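Side-chain contacts in anthrone oxidase-like protein (Streptomyces ambofaciens, PDB 5F9P), which probably acts as a monooxygenase, an oxygenase of atypical angucycline biosynthesis linked to oxidative opening of ring B through carbon-carbon bond cleavage: residues A[22-27]-A[48-53]; A[14-19]-A[84-89]. All blocks are in the same frame, centred on the assembly; numbering follows the deposited sequence.

Interaction 1 (A[22-27]-A[48-53]); sequences EKQGKL and VHSGVD
Ser50 and Gly51, at the end of a barrel strand, are both met by one side chain, the amide of Gln24, which reaches across from the first turns of a helix. Ser50 comes first along the strand. Its OG lies 2.8 Å from Gln24 NE2, but the N-H points well off the oxygen, at 121°, which makes this a weak hydrogen bond despite the short distance. Gly51 follows and takes the better aimed bond: Gln24 NE2 donates to Gly51 O over 3.1 Å at 162°. The donor lies in the carbonyl plane and on a lone pair of Gly51 O, which itself sits close to the plane of the Gln24 amide. Gln24 NE2 also comes within 3.3 Å of Gly51 N, but both are donors and no bond results. At Gly51, where there is no side chain, the amide lies against bare backbone.

Glutamine suits this place by its length and its two-sided amide. Its CG lies anti to the backbone N (chi1 178°) and the chain stays extended beyond it, spanning a gap of 7.7 Å between the CA atoms of Gln24 and Ser50. While NE2 serves the end of the strand, Gln24 OE1 accepts a hydrogen bond from Gly56 N, so the turn after 51 is held by both ends of one group, which fixes the flip of the amide. Helix 21-37 is thus pinned at the surface to the hairpin of strands 43-51 and 56-63, while strand 217-228 pairs with 43-51 along its other edge.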
loop_
_atom_site.group_PDB
_atom_site.type_symbol
_atom_site.label_atom_id
_atom_site.label_comp_id
_atom_site.label_asym_id
_atom_site.label_seq_id
_atom_site.Cartn_x
_atom_site.Cartn_y
_atom_site.Cartn_z
ATOM N N GLU A 22 10.451 13.810 12.509
ATOM C CA GLU A 22 11.880 13.496 12.446
ATOM C C GLU A 22 12.089 11.997 12.262
ATOM O O GLU A 22 12.948 11.567 11.488
ATOM C CB GLU A 22 12.618 13.967 13.708
ATOM C CG GLU A 22 12.765 15.484 13.825
ATOM C CD GLU A 22 11.516 16.158 14.379
ATOM O OE1 GLU A 22 10.574 15.444 14.803
ATOM O OE2 GLU A 22 11.485 17.408 14.394
ATOM N N LYS A 23 11.307 11.201 12.986
ATOM C CA LYS A 23 11.384 9.761 12.844
ATOM C C LYS A 23 10.854 9.318 11.481
ATOM O O LYS A 23 11.315 8.319 10.934
ATOM C CB LYS A 23 10.641 9.052 13.975
ATOM C CG LYS A 23 11.307 9.201 15.347
ATOM C CD LYS A 23 10.470 8.506 16.412
ATOM C CE LYS A 23 10.931 8.826 17.818
ATOM N NZ LYS A 23 9.936 8.279 18.779
ATOM N N GLN A 24 9.901 10.061 10.926
ATOM C CA GLN A 24 9.439 9.758 9.577
ATOM C C GLN A 24 10.554 9.963 8.556
ATOM O O GLN A 24 10.758 9.130 7.678
ATOM C CB GLN A 24 8.216 10.582 9.178
ATOM C CG GLN A 24 7.769 10.286 7.743
ATOM C CD GLN A 24 6.439 10.906 7.401
ATOM O OE1 GLN A 24 5.518 10.891 8.212
ATOM N NE2 GLN A 24 6.325 11.450 6.193
ATOM N N GLY A 25 11.268 11.077 8.658
ATOM C CA GLY A 25 12.371 11.325 7.745
ATOM C C GLY A 25 13.424 10.231 7.843
ATOM O O GLY A 25 14.012 9.794 6.830
ATOM N N LYS A 26 13.673 9.789 9.071
ATOM C CA LYS A 26 14.645 8.730 9.326
ATOM C C LYS A 26 14.176 7.397 8.754
ATOM O O LYS A 26 14.966 6.658 8.170
ATOM C CB LYS A 26 14.931 8.602 10.827
ATOM C CG LYS A 26 16.019 7.580 11.154
ATOM C CD LYS A 26 16.964 8.095 12.233
ATOM C CE LYS A 26 16.181 8.622 13.439
ATOM N NZ LYS A 26 17.062 8.998 14.592
ATOM N N LEU A 27 12.891 7.096 8.925
ATOM C CA LEU A 27 12.289 5.924 8.294
ATOM C C LEU A 27 12.498 5.944 6.779
ATOM O O LEU A 27 12.894 4.946 6.190
ATOM C CB LEU A 27 10.787 5.886 8.568
ATOM C CG LEU A 27 10.300 5.060 9.755
ATOM C CD1 LEU A 27 8.833 5.360 10.004
ATOM C CD2 LEU A 27 10.520 3.572 9.465
ATOM N N VAL A 48 8.550 3.537 -2.261
ATOM C CA VAL A 48 8.521 4.099 -0.913
ATOM C C VAL A 48 7.532 5.271 -0.829
ATOM O O VAL A 48 7.563 6.171 -1.669
ATOM C CB VAL A 48 9.945 4.586 -0.485
ATOM C CG1 VAL A 48 9.924 5.214 0.901
ATOM C CG2 VAL A 48 10.932 3.428 -0.501
ATOM N N HIS A 49 6.664 5.247 0.179
ATOM C CA HIS A 49 5.644 6.289 0.365
ATOM C C HIS A 49 5.881 7.030 1.671
ATOM O O HIS A 49 6.200 6.411 2.691
ATOM C CB HIS A 49 4.236 5.695 0.420
ATOM C CG HIS A 49 3.857 4.895 -0.788
ATOM N ND1 HIS A 49 4.572 3.793 -1.208
ATOM C CD2 HIS A 49 2.813 5.011 -1.638
ATOM C CE1 HIS A 49 3.999 3.283 -2.284
ATOM N NE2 HIS A 49 2.923 3.997 -2.559
ATOM N N SER A 50 5.714 8.353 1.632
ATOM C CA SER A 50 5.885 9.216 2.796
ATOM C C SER A 50 4.525 9.714 3.299
ATOM O O SER A 50 3.758 10.269 2.524
ATOM C CB SER A 50 6.751 10.423 2.410
ATOM O OG SER A 50 6.818 11.337 3.479
ATOM N N GLY A 51 4.228 9.514 4.579
ATOM C CA GLY A 51 2.904 9.818 5.104
ATOM C C GLY A 51 2.559 11.302 5.109
ATOM O O GLY A 51 3.425 12.133 5.391
ATOM N N VAL A 52 1.306 11.627 4.779
ATOM C CA VAL A 52 0.827 13.023 4.730
ATOM C C VAL A 52 -0.146 13.355 5.873
ATOM O O VAL A 52 0.136 14.227 6.697
ATOM C CB VAL A 52 0.183 13.382 3.348
ATOM C CG1 VAL A 52 -0.504 14.737 3.398
ATOM C CG2 VAL A 52 1.229 13.373 2.241
ATOM N N ASP A 53 -1.281 12.654 5.942
ATOM C CA ASP A 53 -2.240 12.867 7.033
ATOM C C ASP A 53 -1.586 12.696 8.406
ATOM O O ASP A 53 -1.738 13.542 9.282
ATOM C CB ASP A 53 -3.460 11.939 6.910
ATOM C CG ASP A 53 -4.529 12.474 5.954
ATOM O OD1 ASP A 53 -4.281 13.485 5.257
ATOM O OD2 ASP A 53 -5.627 11.864 5.898
#

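Interaction 2 (A[14-19]-A[84-89])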
loop_
_atom_site.group_PDB
_atom_site.type_symbol
_atom_site.label_atom_id
_atom_site.label_comp_id
_atom_site.label_asym_id
_atom_site.label_seq_id
_atom_site.Cartn_x
_atom_site.Cartn_y
_atom_site.Cartn_z
ATOM N N ASN A 14 4.765 -3.037 3.361
ATOM C CA ASN A 14 5.356 -2.806 4.670
ATOM C C ASN A 14 4.879 -1.455 5.196
ATOM O O ASN A 14 5.209 -0.402 4.645
ATOM C CB ASN A 14 6.880 -2.841 4.597
ATOM C CG ASN A 14 7.418 -4.193 4.170
ATOM O OD1 ASN A 14 6.705 -5.188 4.179
ATOM N ND2 ASN A 14 8.702 -4.235 3.822
ATOM N N LEU A 15 4.078 -1.512 6.251
ATOM C CA LEU A 15 3.430 -0.342 6.816
ATOM C C LEU A 15 4.063 0.028 8.151
ATOM O O LEU A 15 4.148 -0.801 9.059
ATOM C CB LEU A 15 1.941 -0.638 7.017
ATOM C CG LEU A 15 1.137 0.425 7.773
ATOM C CD1 LEU A 15 1.114 1.728 6.979
ATOM C CD2 LEU A 15 -0.272 -0.083 8.047
ATOM N N PHE A 16 4.512 1.274 8.260
ATOM C CA PHE A 16 5.158 1.759 9.466
ATOM C C PHE A 16 4.446 3.017 9.976
ATOM O O PHE A 16 4.133 3.920 9.198
ATOM C CB PHE A 16 6.613 2.106 9.166
ATOM C CG PHE A 16 7.393 0.984 8.536
ATOM C CD1 PHE A 16 7.965 -0.003 9.323
ATOM C CD2 PHE A 16 7.568 0.927 7.165
ATOM C CE1 PHE A 16 8.678 -1.038 8.755
ATOM C CE2 PHE A 16 8.295 -0.095 6.585
ATOM C CZ PHE A 16 8.852 -1.083 7.385
ATOM N N THR A 17 4.186 3.067 11.277
ATOM C CA THR A 17 3.641 4.264 11.911
ATOM C C THR A 17 4.696 4.824 12.860
ATOM O O THR A 17 5.505 4.080 13.415
ATOM C CB THR A 17 2.341 3.962 12.707
ATOM O OG1 THR A 17 2.624 3.030 13.760
ATOM C CG2 THR A 17 1.288 3.366 11.796
ATOM N N THR A 18 4.710 6.136 13.031
ATOM C CA THR A 18 5.627 6.753 13.973
ATOM C C THR A 18 5.009 8.024 14.562
ATOM O O THR A 18 3.921 8.424 14.158
ATOM C CB THR A 18 6.988 7.047 13.315
ATOM O OG1 THR A 18 7.949 7.374 14.329
ATOM C CG2 THR A 18 6.872 8.181 12.310
ATOM N N ASP A 19 5.695 8.665 15.508
ATOM C CA ASP A 19 5.069 9.770 16.239
ATOM C C ASP A 19 5.710 11.158 16.090
ATOM O O ASP A 19 5.229 12.117 16.691
ATOM C CB ASP A 19 4.903 9.414 17.726
ATOM C CG ASP A 19 6.222 9.114 18.408
ATOM O OD1 ASP A 19 7.289 9.216 17.756
ATOM O OD2 ASP A 19 6.193 8.788 19.614
ATOM N N PRO A 84 15.475 -4.194 14.249
ATOM C CA PRO A 84 15.800 -3.424 15.453
ATOM C C PRO A 84 15.910 -1.907 15.187
ATOM O O PRO A 84 15.437 -1.101 16.004
ATOM C CB PRO A 84 17.152 -4.003 15.881
ATOM C CG PRO A 84 17.197 -5.362 15.258
ATOM C CD PRO A 84 16.487 -5.220 13.955
ATOM N N VAL A 85 16.514 -1.515 14.067
ATOM C CA VAL A 85 16.595 -0.090 13.721
ATOM C C VAL A 85 15.198 0.492 13.511
ATOM O O VAL A 85 14.851 1.548 14.053
ATOM C CB VAL A 85 17.469 0.158 12.467
ATOM C CG1 VAL A 85 17.234 1.567 11.897
ATOM C CG2 VAL A 85 18.925 -0.052 12.801
ATOM N N PHE A 86 14.391 -0.203 12.724
ATOM C CA PHE A 86 13.032 0.250 12.465
ATOM C C PHE A 86 12.219 0.253 13.758
ATOM O O PHE A 86 11.437 1.168 14.005
ATOM C CB PHE A 86 12.379 -0.625 11.401
ATOM C CG PHE A 86 12.807 -0.284 9.993
ATOM C CD1 PHE A 86 14.149 -0.209 9.662
ATOM C CD2 PHE A 86 11.868 -0.036 9.008
ATOM C CE1 PHE A 86 14.547 0.110 8.363
ATOM C CE2 PHE A 86 12.254 0.269 7.704
ATOM C CZ PHE A 86 13.595 0.345 7.382
ATOM N N GLY A 87 12.422 -0.772 14.583
ATOM C CA GLY A 87 11.726 -0.882 15.850
ATOM C C GLY A 87 11.875 0.382 16.678
ATOM O O GLY A 87 10.929 0.833 17.316
ATOM N N GLU A 88 13.071 0.961 16.651
ATOM C CA GLU A 88 13.397 2.114 17.487
ATOM C C GLU A 88 12.766 3.428 17.015
ATOM O O GLU A 88 12.639 4.373 17.790
ATOM C CB GLU A 88 14.917 2.261 17.595
ATOM C CG GLU A 88 15.572 1.019 18.158
ATOM C CD GLU A 88 17.075 1.042 18.068
ATOM O OE1 GLU A 88 17.635 2.023 17.514
ATOM O OE2 GLU A 88 17.695 0.068 18.558
ATOM N N ILE A 89 12.362 3.501 15.754
ATOM C CA ILE A 89 11.777 4.747 15.255
ATOM C C ILE A 89 10.312 4.635 14.823
ATOM O O ILE A 89 9.794 5.513 14.132
ATOM C CB ILE A 89 12.601 5.324 14.107
ATOM C CG1 ILE A 89 12.793 4.266 13.011
ATOM C CG2 ILE A 89 13.944 5.802 14.627
ATOM C CD1 ILE A 89 13.579 4.774 11.827
#
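Thr18 OG1 donates a short hydrogen bond of 2.6 Å to Ile89 O, joining the residue after strand 10-17 to the C-terminal part of segment 84-89. The hydroxyl does not meet a lone pair: it stands above the carbonyl plane, 37° out of it. OG1 is anti to the backbone N of Thr18 (chi1 -167°), and this rotation aims it at the carbonyl. Threonine fits here because its short side chain sets the hydroxyl close to its own backbone, from where it can serve a backbone oxygen within a buried contact.

Strand 10-17 belongs to an antiparallel barrel that eight strands close inside one chain, consistent with the dimeric alpha-beta barrel clan to which antibiotic biosynthesis monooxygenases belong, and helix 76-88 packs outside it. Phe16 and Phe86 fill the space between them. Their planes are inclined at 57° with the centroids 5.1 Å apart, so the two rings meet obliquely. Phe16 CE1 approaches the rim of the Phe86 ring near its plane, 3.4 Å from Phe86 CD2, and Phe16 CZ lies 3.7 Å from Phe86 CE2. Large flat apolar rings suit a strand and a helix whose backbones stay well apart, with 8.6 Å between the CA atoms of Phe16 and Phe86. Beyond this pair, Phe16 rests on Ile93 of the adjoining strand, and Phe86 packs on Met31 and Ile34 of helix 21-37.

From the N terminus, strand 10-17 leads directly into helix 21-37, so the first segments of both interactions follow one another in the chain. Interaction 1 closes the shorter loop, when strand 43-51 returns to the start of that helix. Interaction 2 closes only at the C-terminal end of helix 76-88 and encloses interaction 1 completely; the two nest and do not cross. Both reach the same barrel sheet, through different strands. Their centres are 10 Å apart and they touch: Lys23 CB packs 3.2 Å from Thr18 OG1, and Ile89 CD1 lies against Lys26 CG and Leu27 N. Helices 21-37 and 76-88 are thereby drawn together against the barrel.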